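Local coordinates for CurF (Lyngbya majuscula, PDB 2Q35), which probably catalyses, as a crotonase-family decarboxylase domain, the decarboxylation step of beta-branching in a polyketide chain, at residues L85-M97 with I192-K204. The protein carries 1 engineered substitution. Numbering follows the deposited sequence.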
loop_
_atom_site.group_PDB
_atom_site.type_symbol
_atom_site.label_atom_id
_atom_site.label_comp_id
_atom_site.label_asym_id
_atom_site.label_seq_id
_atom_site.Cartn_x
_atom_site.Cartn_y
_atom_site.Cartn_z
ATOM N N LEU A 85 9.761 -24.169 1.267
ATOM C CA LEU A 85 10.351 -24.552 -0.007
ATOM C C LEU A 85 10.683 -23.334 -0.869
ATOM O O LEU A 85 11.777 -23.220 -1.431
ATOM C CB LEU A 85 9.354 -25.423 -0.770
ATOM C CG LEU A 85 9.797 -26.383 -1.864
ATOM C CD1 LEU A 85 11.227 -26.844 -1.635
ATOM C CD2 LEU A 85 8.824 -27.568 -1.821
ATOM N N ILE A 86 9.717 -22.435 -0.995
ATOM C CA ILE A 86 9.880 -21.249 -1.838
ATOM C C ILE A 86 10.735 -20.188 -1.147
ATOM O O ILE A 86 11.643 -19.604 -1.758
ATOM C CB ILE A 86 8.511 -20.612 -2.179
ATOM C CG1 ILE A 86 7.607 -21.602 -2.932
ATOM C CG2 ILE A 86 8.684 -19.302 -2.967
ATOM C CD1 ILE A 86 8.155 -22.066 -4.307
ATOM N N LEU A 87 10.448 -19.943 0.134
ATOM C CA LEU A 87 11.104 -18.859 0.869
ATOM C C LEU A 87 12.582 -19.129 1.159
ATOM O O LEU A 87 13.365 -18.192 1.362
ATOM C CB LEU A 87 10.363 -18.565 2.173
ATOM C CG LEU A 87 8.947 -18.030 1.990
ATOM C CD1 LEU A 87 8.288 -17.924 3.374
ATOM C CD2 LEU A 87 8.904 -16.694 1.215
ATOM N N ASP A 88 12.960 -20.401 1.160
ATOM C CA ASP A 88 14.367 -20.773 1.343
ATOM C C ASP A 88 15.245 -20.502 0.114
ATOM O O ASP A 88 16.466 -20.425 0.247
ATOM C CB ASP A 88 14.503 -22.224 1.790
ATOM C CG ASP A 88 14.261 -22.403 3.295
ATOM O OD1 ASP A 88 14.050 -21.394 4.021
ATOM O OD2 ASP A 88 14.298 -23.564 3.751
ATOM N N CYS A 89 14.642 -20.356 -1.060
ATOM C CA CYS A 89 15.427 -20.128 -2.280
ATOM C C CYS A 89 16.072 -18.739 -2.190
ATOM O O CYS A 89 15.382 -17.747 -1.934
ATOM C CB CYS A 89 14.484 -20.183 -3.479
ATOM S SG CYS A 89 15.367 -19.872 -5.056
ATOM N N GLU A 90 17.391 -18.666 -2.399
ATOM C CA GLU A 90 18.116 -17.417 -2.138
ATOM C C GLU A 90 18.208 -16.473 -3.316
ATOM O O GLU A 90 18.650 -15.329 -3.155
ATOM C CB GLU A 90 19.502 -17.707 -1.565
ATOM C CG GLU A 90 20.482 -18.217 -2.602
ATOM C CD GLU A 90 21.860 -18.561 -2.044
ATOM O OE1 GLU A 90 22.157 -18.237 -0.868
ATOM O OE2 GLU A 90 22.657 -19.152 -2.817
ATOM N N ILE A 91 17.810 -16.959 -4.489
ATOM C CA ILE A 91 17.777 -16.120 -5.699
ATOM C C ILE A 91 16.350 -15.713 -6.042
ATOM O O ILE A 91 15.399 -16.377 -5.655
ATOM C CB ILE A 91 18.489 -16.790 -6.909
ATOM C CG1 ILE A 91 17.909 -18.182 -7.196
ATOM C CG2 ILE A 91 20.023 -16.842 -6.658
ATOM C CD1 ILE A 91 18.311 -18.729 -8.567
ATOM N N PRO A 92 16.191 -14.580 -6.755
ATOM C CA PRO A 92 14.824 -14.127 -7.076
ATOM C C PRO A 92 14.004 -15.139 -7.881
ATOM O O PRO A 92 14.537 -15.844 -8.761
ATOM C CB PRO A 92 15.044 -12.880 -7.952
ATOM C CG PRO A 92 16.473 -12.595 -7.962
ATOM C CD PRO A 92 17.239 -13.654 -7.218
ATOM N N ILE A 93 12.721 -15.199 -7.546
ATOM C CA ILE A 93 11.763 -16.074 -8.214
ATOM C C ILE A 93 10.656 -15.226 -8.843
ATOM O O ILE A 93 10.109 -14.325 -8.186
ATOM C CB ILE A 93 11.128 -17.079 -7.212
ATOM C CG1 ILE A 93 12.184 -17.942 -6.532
ATOM C CG2 ILE A 93 10.052 -17.988 -7.896
ATOM C CD1 ILE A 93 11.565 -18.747 -5.351
ATOM N N ILE A 94 10.333 -15.510 -10.110
ATOM C CA ILE A 94 9.170 -14.921 -10.791
ATOM C C ILE A 94 8.120 -16.016 -10.995
ATOM O O ILE A 94 8.406 -17.039 -11.610
ATOM C CB ILE A 94 9.566 -14.375 -12.174
ATOM C CG1 ILE A 94 10.716 -13.354 -12.052
ATOM C CG2 ILE A 94 8.349 -13.771 -12.919
ATOM C CD1 ILE A 94 11.370 -12.924 -13.376
ATOM N N ALA A 95 6.911 -15.816 -10.470
ATOM C CA ALA A 95 5.856 -16.822 -10.612
ATOM C C ALA A 95 5.081 -16.434 -11.856
ATOM O O ALA A 95 4.371 -15.428 -11.842
ATOM C CB ALA A 95 4.929 -16.806 -9.436
ATOM N N ALA A 96 5.220 -17.242 -12.882
ATOM C CA ALA A 96 4.502 -16.988 -14.154
ATOM C C ALA A 96 3.211 -17.796 -14.109
ATOM O O ALA A 96 3.173 -18.980 -14.464
ATOM C CB ALA A 96 5.370 -17.379 -15.364
ATOM N N MET A 97 2.167 -17.179 -13.573
ATOM C CA MET A 97 0.928 -17.891 -13.336
ATOM C C MET A 97 0.093 -17.797 -14.630
ATOM O O MET A 97 -0.830 -16.991 -14.731
ATOM C CB MET A 97 0.206 -17.330 -12.122
ATOM C CG MET A 97 1.053 -17.387 -10.859
ATOM S SD MET A 97 0.089 -17.177 -9.328
ATOM C CE MET A 97 -0.863 -15.704 -9.720
ATOM N N ILE A 192 16.611 -8.870 -14.826
ATOM C CA ILE A 192 17.114 -9.067 -13.449
ATOM C C ILE A 192 18.494 -9.731 -13.479
ATOM O O ILE A 192 19.402 -9.330 -12.716
ATOM C CB ILE A 192 16.114 -9.855 -12.614
ATOM C CG1 ILE A 192 14.844 -9.022 -12.408
ATOM C CG2 ILE A 192 16.716 -10.214 -11.228
ATOM C CD1 ILE A 192 13.694 -9.821 -11.749
ATOM N N ALA A 193 18.651 -10.732 -14.348
ATOM C CA ALA A 193 19.900 -11.534 -14.402
ATOM C C ALA A 193 21.121 -10.756 -14.885
ATOM O O ALA A 193 22.224 -11.305 -14.875
ATOM C CB ALA A 193 19.713 -12.816 -15.231
ATOM N N LYS A 194 20.933 -9.506 -15.355
ATOM C CA LYS A 194 22.086 -8.667 -15.746
ATOM C C LYS A 194 22.992 -8.300 -14.557
ATOM O O LYS A 194 24.154 -7.926 -14.755
ATOM C CB LYS A 194 21.655 -7.392 -16.481
ATOM C CG LYS A 194 21.104 -7.666 -17.869
ATOM C CD LYS A 194 20.830 -6.370 -18.626
ATOM C CE LYS A 194 20.222 -6.652 -19.977
ATOM N NZ LYS A 194 19.905 -5.380 -20.693
ATOM N N SER A 195 22.460 -8.407 -13.344
ATOM C CA SER A 195 23.219 -8.080 -12.129
ATOM C C SER A 195 24.065 -9.252 -11.665
ATOM O O SER A 195 23.722 -10.408 -11.921
ATOM C CB SER A 195 22.250 -7.728 -11.011
ATOM O OG SER A 195 21.580 -6.512 -11.280
ATOM N N PRO A 196 25.154 -8.962 -10.936
ATOM C CA PRO A 196 25.971 -10.016 -10.340
ATOM C C PRO A 196 25.136 -10.836 -9.361
ATOM O O PRO A 196 24.296 -10.277 -8.618
ATOM C CB PRO A 196 27.053 -9.238 -9.573
ATOM C CG PRO A 196 27.106 -7.863 -10.227
ATOM C CD PRO A 196 25.682 -7.610 -10.651
ATOM N N ARG A 197 25.373 -12.144 -9.351
ATOM C CA ARG A 197 24.617 -13.026 -8.475
ATOM C C ARG A 197 24.738 -12.599 -6.999
ATOM O O ARG A 197 23.729 -12.579 -6.279
ATOM C CB ARG A 197 25.080 -14.475 -8.641
ATOM C CG ARG A 197 24.176 -15.460 -7.949
ATOM C CD ARG A 197 24.677 -16.868 -8.128
ATOM N NE ARG A 197 23.808 -17.875 -7.516
ATOM C CZ ARG A 197 23.813 -18.185 -6.218
ATOM N NH1 ARG A 197 24.584 -17.516 -5.367
ATOM N NH2 ARG A 197 23.002 -19.126 -5.772
ATOM N N LEU A 198 25.952 -12.233 -6.575
ATOM C CA LEU A 198 26.205 -11.816 -5.187
ATOM C C LEU A 198 25.269 -10.678 -4.785
ATOM O O LEU A 198 24.713 -10.684 -3.684
ATOM C CB LEU A 198 27.672 -11.376 -4.976
ATOM C CG LEU A 198 28.096 -11.274 -3.498
ATOM C CD1 LEU A 198 28.431 -12.650 -2.933
ATOM C CD2 LEU A 198 29.289 -10.339 -3.301
ATOM N N SER A 199 25.075 -9.728 -5.709
ATOM C CA SER A 199 24.234 -8.559 -5.435
ATOM C C SER A 199 22.758 -8.948 -5.395
ATOM O O SER A 199 21.986 -8.435 -4.569
ATOM C CB SER A 199 24.474 -7.481 -6.498
ATOM O OG SER A 199 25.804 -6.982 -6.426
ATOM N N LEU A 200 22.359 -9.857 -6.285
ATOM C CA LEU A 200 20.960 -10.342 -6.285
ATOM C C LEU A 200 20.613 -11.037 -4.964
ATOM O O LEU A 200 19.553 -10.781 -4.379
ATOM C CB LEU A 200 20.703 -11.267 -7.463
ATOM C CG LEU A 200 20.711 -10.573 -8.836
ATOM C CD1 LEU A 200 20.696 -11.678 -9.921
ATOM C CD2 LEU A 200 19.539 -9.647 -8.974
ATOM N N VAL A 201 21.515 -11.898 -4.495
ATOM C CA VAL A 201 21.296 -12.666 -3.270
ATOM C C VAL A 201 21.211 -11.712 -2.061
ATOM O O VAL A 201 20.275 -11.801 -1.245
ATOM C CB VAL A 201 22.388 -13.738 -3.087
ATOM C CG1 VAL A 201 22.284 -14.383 -1.685
ATOM C CG2 VAL A 201 22.272 -14.782 -4.189
ATOM N N ALA A 202 22.135 -10.758 -2.010
ATOM C CA ALA A 202 22.201 -9.782 -0.908
ATOM C C ALA A 202 20.958 -8.890 -0.884
ATOM O O ALA A 202 20.345 -8.651 0.170
ATOM C CB ALA A 202 23.447 -8.963 -1.015
ATOM N N LEU A 203 20.548 -8.433 -2.069
ATOM C CA LEU A 203 19.383 -7.579 -2.155
ATOM C C LEU A 203 18.135 -8.331 -1.728
ATOM O O LEU A 203 17.326 -7.799 -0.978
ATOM C CB LEU A 203 19.214 -7.062 -3.608
ATOM C CG LEU A 203 18.023 -6.123 -3.801
ATOM C CD1 LEU A 203 18.158 -4.870 -2.954
ATOM C CD2 LEU A 203 17.893 -5.752 -5.327
ATOM N N LYS A 204 17.958 -9.552 -2.239
ATOM C CA LYS A 204 16.750 -10.325 -1.932
ATOM C C LYS A 204 16.650 -10.573 -0.435
ATOM O O LYS A 204 15.552 -10.455 0.154
ATOM C CB LYS A 204 16.731 -11.661 -2.700
ATOM C CG LYS A 204 15.533 -12.496 -2.309
ATOM C CD LYS A 204 15.395 -13.752 -3.114
ATOM C CE LYS A 204 14.375 -14.674 -2.464
ATOM N NZ LYS A 204 13.722 -15.547 -3.473
HETATM O O HOH W 1 12.177 -16.973 -1.761
HETATM O O HOH W 2 18.865 -14.158 -0.724
#
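Lys-204 reaches out of helix 197-230 with CG anti to the backbone N (chi1 176°) and the chain extended beyond it, which carries NZ to the backbone carbonyls of the 89-92 loop. NZ donates to Ile-91 O at 2.9 Å, from above the carbonyl plane, and more weakly to Cys-89 O at 3.2 Å; it also forms a salt bridge with Asp-113 and donates to a water that bonds Ile-86 O. A lysine suits this buried place because its methylenes cover the loop, CD lying 3.6 Å from Glu-90 O, while the ammonium serves several acceptors.

One turn back, branched Val-201 fills in beside Glu-90 O and sets CG2 3.9 Å from Ile-91 CG2. A turn further, the flat guanidinium of Arg-197 serves two neighbours, Ile-91 CG2 over a face and Glu-90 OE2 at its edge. This salt bridge, 3.0 Å from NH2, meets OE2 on its anti side, the carboxylate and guanidinium planes 73° apart. Tyr-48 O accepts from Arg-197 NE, so a leucine here would probably leave both oxygens without their donor. Nearer the strand, the compact Pro-92 ring fits against Leu-200 and Ile-192, at the end of helix 178-192.

Farther out, Asp-113 also accepts from Ile-93 N. The contact thus fastens the start of long helix 197-230 to the loop entering core strand 93-97 of the crotonase fold.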